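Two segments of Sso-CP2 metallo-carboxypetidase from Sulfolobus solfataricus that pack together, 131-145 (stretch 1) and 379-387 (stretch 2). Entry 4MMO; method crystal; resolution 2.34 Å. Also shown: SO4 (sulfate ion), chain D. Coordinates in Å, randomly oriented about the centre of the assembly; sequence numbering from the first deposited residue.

Stretch 1 (131-145) LLYEGEEEIGSVNLE
Stretch 2 (379-387) GTQPMGLFV

Stretch 1 leaves a β-strand (131-134), turns through a 3-10 segment at 137-138 and passes into a helix that includes E145 and continues beyond it; stretch 2 runs from an extended segment, with Q381 at phi/psi -161/154, into a helix that includes 384-387 and continues. The two segments advance in the same order, E137 lying nearest Q381 (CA-CA 7.5 Å), S141 nearest P382 (7.0 Å) and E145 nearest L385 (6.6 Å). No hydrogen bond crosses between them, and the 353 Å² of buried surface rests largely on side-chain packing.

In the strand, L132 (chi1 t, chi2 p) points toward stretch 2 and sets CD2 3.8 Å from CE1 of F386, at the ring edge and near its plane; F386 is m, with chi2 -81°. E134 (p, t) also points toward stretch 2; its OE2 lies 3.9 Å from P382 CG, and the carboxylate is also tied to stretch 1: S141 OG donates to E134 OE2 at 2.5 Å, an oxygen also hydrogen-bonded elsewhere in the structure, while E136 N makes a weak bond to E134 OE1 at 3.3 Å. The turn is closed by S141 N to E136 O (2.7 Å), and N143 ND2 donates to E136 OE2 at 3.0 Å.

E137 (t, m) leaves its backbone sideways, yet its end comes nearer, OE2 lying 4.1 Å from T380 O. T380 N donates to O4 of the sulfate at 2.5 Å. G140 has positive phi (85/8), which favours glycine, and S141 follows at 54/43. With chi1 m, S141 places OG 3.5 Å from P382 CG, so the C-gamma-endo proline packs against the same hydroxyl that binds E134.

L144 (t, p) bridges two partners through CD2, 4.1 Å from P382 CG and 4.0 Å from L385 CD1. L385 (m, t) is the most heavily covered residue; its CD1 lies 3.9 Å from E145 N, and its CD2 3.9 Å from OE1 of the extended E145 side chain (t, t).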

# COMPACT_ATOMS: atom_id res chain seq x y z
N LEU A 131 -15.35 -39.25 -4.56
CA LEU A 131 -15.52 -37.81 -4.76
C LEU A 131 -15.06 -37.04 -3.53
O LEU A 131 -15.40 -37.40 -2.41
CB LEU A 131 -16.99 -37.48 -5.02
CG LEU A 131 -17.68 -38.16 -6.21
CD1 LEU A 131 -19.14 -37.74 -6.24
CD2 LEU A 131 -16.99 -37.82 -7.52
N LEU A 132 -14.28 -35.99 -3.76
CA LEU A 132 -13.81 -35.15 -2.67
C LEU A 132 -13.94 -33.68 -3.05
O LEU A 132 -13.13 -33.15 -3.81
CB LEU A 132 -12.35 -35.48 -2.32
CG LEU A 132 -11.84 -34.89 -1.01
CD1 LEU A 132 -12.58 -35.49 0.16
CD2 LEU A 132 -10.34 -35.12 -0.85
N TYR A 133 -14.97 -33.04 -2.51
CA TYR A 133 -15.25 -31.64 -2.77
C TYR A 133 -14.95 -30.78 -1.54
O TYR A 133 -15.61 -30.94 -0.51
CB TYR A 133 -16.71 -31.46 -3.16
CG TYR A 133 -17.16 -32.30 -4.34
CD1 TYR A 133 -16.29 -32.59 -5.39
CD2 TYR A 133 -18.46 -32.79 -4.41
CE1 TYR A 133 -16.71 -33.34 -6.46
CE2 TYR A 133 -18.88 -33.55 -5.47
CZ TYR A 133 -18.00 -33.82 -6.50
OH TYR A 133 -18.41 -34.58 -7.57
N GLU A 134 -13.96 -29.89 -1.65
CA GLU A 134 -13.61 -29.00 -0.54
C GLU A 134 -14.21 -27.61 -0.74
O GLU A 134 -14.70 -27.28 -1.83
CB GLU A 134 -12.09 -28.89 -0.37
CG GLU A 134 -11.36 -28.06 -1.43
CD GLU A 134 -10.10 -27.40 -0.89
OE1 GLU A 134 -10.10 -26.96 0.27
OE2 GLU A 134 -9.10 -27.33 -1.64
N GLY A 135 -14.14 -26.79 0.31
CA GLY A 135 -14.72 -25.45 0.29
C GLY A 135 -13.72 -24.35 0.60
O GLY A 135 -14.12 -23.24 0.92
N GLU A 136 -12.42 -24.65 0.48
CA GLU A 136 -11.37 -23.69 0.83
C GLU A 136 -10.31 -23.52 -0.26
O GLU A 136 -9.24 -22.97 0.00
CB GLU A 136 -10.67 -24.13 2.12
CG GLU A 136 -11.58 -24.20 3.33
CD GLU A 136 -10.85 -24.69 4.57
OE1 GLU A 136 -9.86 -25.43 4.43
OE2 GLU A 136 -11.28 -24.33 5.69
N GLU A 137 -10.59 -24.00 -1.46
CA GLU A 137 -9.60 -23.95 -2.53
C GLU A 137 -9.19 -22.51 -2.84
O GLU A 137 -8.02 -22.23 -3.12
CB GLU A 137 -10.13 -24.62 -3.80
CG GLU A 137 -9.04 -24.95 -4.82
CD GLU A 137 -8.65 -23.78 -5.70
OE1 GLU A 137 -9.48 -22.87 -5.91
OE2 GLU A 137 -7.49 -23.76 -6.18
N GLU A 138 -10.15 -21.60 -2.79
CA GLU A 138 -9.91 -20.20 -3.11
C GLU A 138 -9.17 -19.46 -1.99
O GLU A 138 -8.72 -18.33 -2.18
CB GLU A 138 -11.22 -19.49 -3.42
CG GLU A 138 -11.99 -20.08 -4.58
CD GLU A 138 -11.29 -19.90 -5.91
OE1 GLU A 138 -10.22 -19.26 -5.94
OE2 GLU A 138 -11.82 -20.38 -6.93
N ILE A 139 -9.06 -20.10 -0.82
CA ILE A 139 -8.29 -19.54 0.29
C ILE A 139 -7.13 -20.45 0.68
O ILE A 139 -6.74 -20.52 1.84
CB ILE A 139 -9.19 -19.28 1.53
CG1 ILE A 139 -9.85 -20.58 2.01
CG2 ILE A 139 -10.25 -18.24 1.19
CD1 ILE A 139 -10.52 -20.46 3.36
N GLY A 140 -6.58 -21.16 -0.31
CA GLY A 140 -5.35 -21.91 -0.11
C GLY A 140 -5.50 -23.30 0.48
O GLY A 140 -4.49 -23.93 0.80
N SER A 141 -6.73 -23.78 0.61
CA SER A 141 -6.99 -25.13 1.12
C SER A 141 -6.31 -25.35 2.48
O SER A 141 -5.71 -26.40 2.72
CB SER A 141 -6.48 -26.19 0.13
OG SER A 141 -7.03 -26.00 -1.16
N VAL A 142 -6.42 -24.34 3.34
CA VAL A 142 -5.69 -24.31 4.61
C VAL A 142 -5.90 -25.57 5.44
O VAL A 142 -4.94 -26.14 5.97
CB VAL A 142 -6.08 -23.08 5.45
CG1 VAL A 142 -5.36 -23.08 6.80
CG2 VAL A 142 -5.77 -21.80 4.69
N ASN A 143 -7.15 -26.01 5.55
CA ASN A 143 -7.49 -27.14 6.41
C ASN A 143 -7.66 -28.48 5.69
O ASN A 143 -8.15 -29.44 6.27
CB ASN A 143 -8.75 -26.83 7.22
CG ASN A 143 -8.55 -25.65 8.15
OD1 ASN A 143 -7.73 -25.71 9.07
ND2 ASN A 143 -9.29 -24.57 7.92
N LEU A 144 -7.24 -28.55 4.42
CA LEU A 144 -7.47 -29.76 3.63
C LEU A 144 -6.49 -30.87 3.97
O LEU A 144 -6.85 -32.05 3.96
CB LEU A 144 -7.42 -29.46 2.13
CG LEU A 144 -7.65 -30.68 1.23
CD1 LEU A 144 -9.03 -31.29 1.49
CD2 LEU A 144 -7.49 -30.33 -0.24
N GLU A 145 -5.24 -30.51 4.24
CA GLU A 145 -4.21 -31.50 4.52
C GLU A 145 -4.53 -32.29 5.78
O GLU A 145 -4.41 -33.52 5.79
CB GLU A 145 -2.83 -30.85 4.64
CG GLU A 145 -1.71 -31.85 4.90
CD GLU A 145 -0.34 -31.21 4.92
OE1 GLU A 145 -0.25 -29.99 4.67
OE2 GLU A 145 0.64 -31.93 5.18
N GLY A 379 -0.16 -21.38 -12.13
CA GLY A 379 -0.78 -21.18 -10.84
C GLY A 379 -0.65 -22.38 -9.92
O GLY A 379 0.13 -23.30 -10.18
N THR A 380 -1.44 -22.37 -8.85
CA THR A 380 -1.30 -23.33 -7.76
C THR A 380 -2.63 -24.02 -7.46
O THR A 380 -3.70 -23.46 -7.68
CB THR A 380 -0.79 -22.64 -6.48
OG1 THR A 380 0.52 -22.10 -6.73
CG2 THR A 380 -0.71 -23.62 -5.30
N GLN A 381 -2.53 -25.24 -6.95
CA GLN A 381 -3.68 -26.08 -6.64
C GLN A 381 -3.15 -27.14 -5.67
O GLN A 381 -1.96 -27.43 -5.69
CB GLN A 381 -4.21 -26.69 -7.94
CG GLN A 381 -5.58 -27.34 -7.85
CD GLN A 381 -6.12 -27.86 -9.19
OE1 GLN A 381 -7.18 -28.49 -9.21
NE2 GLN A 381 -5.41 -27.59 -10.29
N PRO A 382 -4.02 -27.71 -4.81
CA PRO A 382 -3.47 -28.65 -3.82
C PRO A 382 -3.16 -30.05 -4.36
O PRO A 382 -3.31 -31.05 -3.66
CB PRO A 382 -4.57 -28.69 -2.75
CG PRO A 382 -5.82 -28.36 -3.48
CD PRO A 382 -5.42 -27.36 -4.53
N MET A 383 -2.71 -30.12 -5.61
CA MET A 383 -2.30 -31.37 -6.23
C MET A 383 -1.22 -32.06 -5.40
O MET A 383 -1.18 -33.28 -5.30
CB MET A 383 -1.77 -31.09 -7.64
CG MET A 383 -1.59 -32.31 -8.52
SD MET A 383 -1.36 -31.81 -10.24
CE MET A 383 -0.97 -33.37 -11.01
N GLY A 384 -0.35 -31.25 -4.80
CA GLY A 384 0.74 -31.75 -3.99
C GLY A 384 0.31 -32.68 -2.87
O GLY A 384 1.00 -33.65 -2.57
N LEU A 385 -0.83 -32.40 -2.26
CA LEU A 385 -1.33 -33.23 -1.17
C LEU A 385 -1.67 -34.63 -1.67
O LEU A 385 -1.36 -35.62 -1.02
CB LEU A 385 -2.57 -32.60 -0.54
CG LEU A 385 -2.38 -31.20 0.04
CD1 LEU A 385 -3.67 -30.73 0.69
CD2 LEU A 385 -1.22 -31.15 1.03
N PHE A 386 -2.30 -34.70 -2.83
CA PHE A 386 -2.75 -35.97 -3.37
C PHE A 386 -1.57 -36.81 -3.84
O PHE A 386 -1.53 -38.02 -3.64
CB PHE A 386 -3.77 -35.74 -4.48
CG PHE A 386 -5.04 -35.10 -4.00
CD1 PHE A 386 -6.03 -35.85 -3.40
CD2 PHE A 386 -5.23 -33.73 -4.13
CE1 PHE A 386 -7.19 -35.26 -2.95
CE2 PHE A 386 -6.40 -33.13 -3.68
CZ PHE A 386 -7.38 -33.90 -3.09
N VAL A 387 -0.59 -36.15 -4.45
CA VAL A 387 0.58 -36.85 -4.97
C VAL A 387 1.53 -37.28 -3.85
O VAL A 387 1.99 -38.41 -3.83
CB VAL A 387 1.33 -35.98 -5.99
CG1 VAL A 387 2.61 -36.67 -6.46
CG2 VAL A 387 0.44 -35.68 -7.18
S SO4 D . -3.93 -19.85 -8.07
O1 SO4 D . -4.09 -18.55 -7.44
O2 SO4 D . -4.86 -20.82 -7.46
O3 SO4 D . -4.12 -19.62 -9.51
O4 SO4 D . -2.57 -20.35 -7.87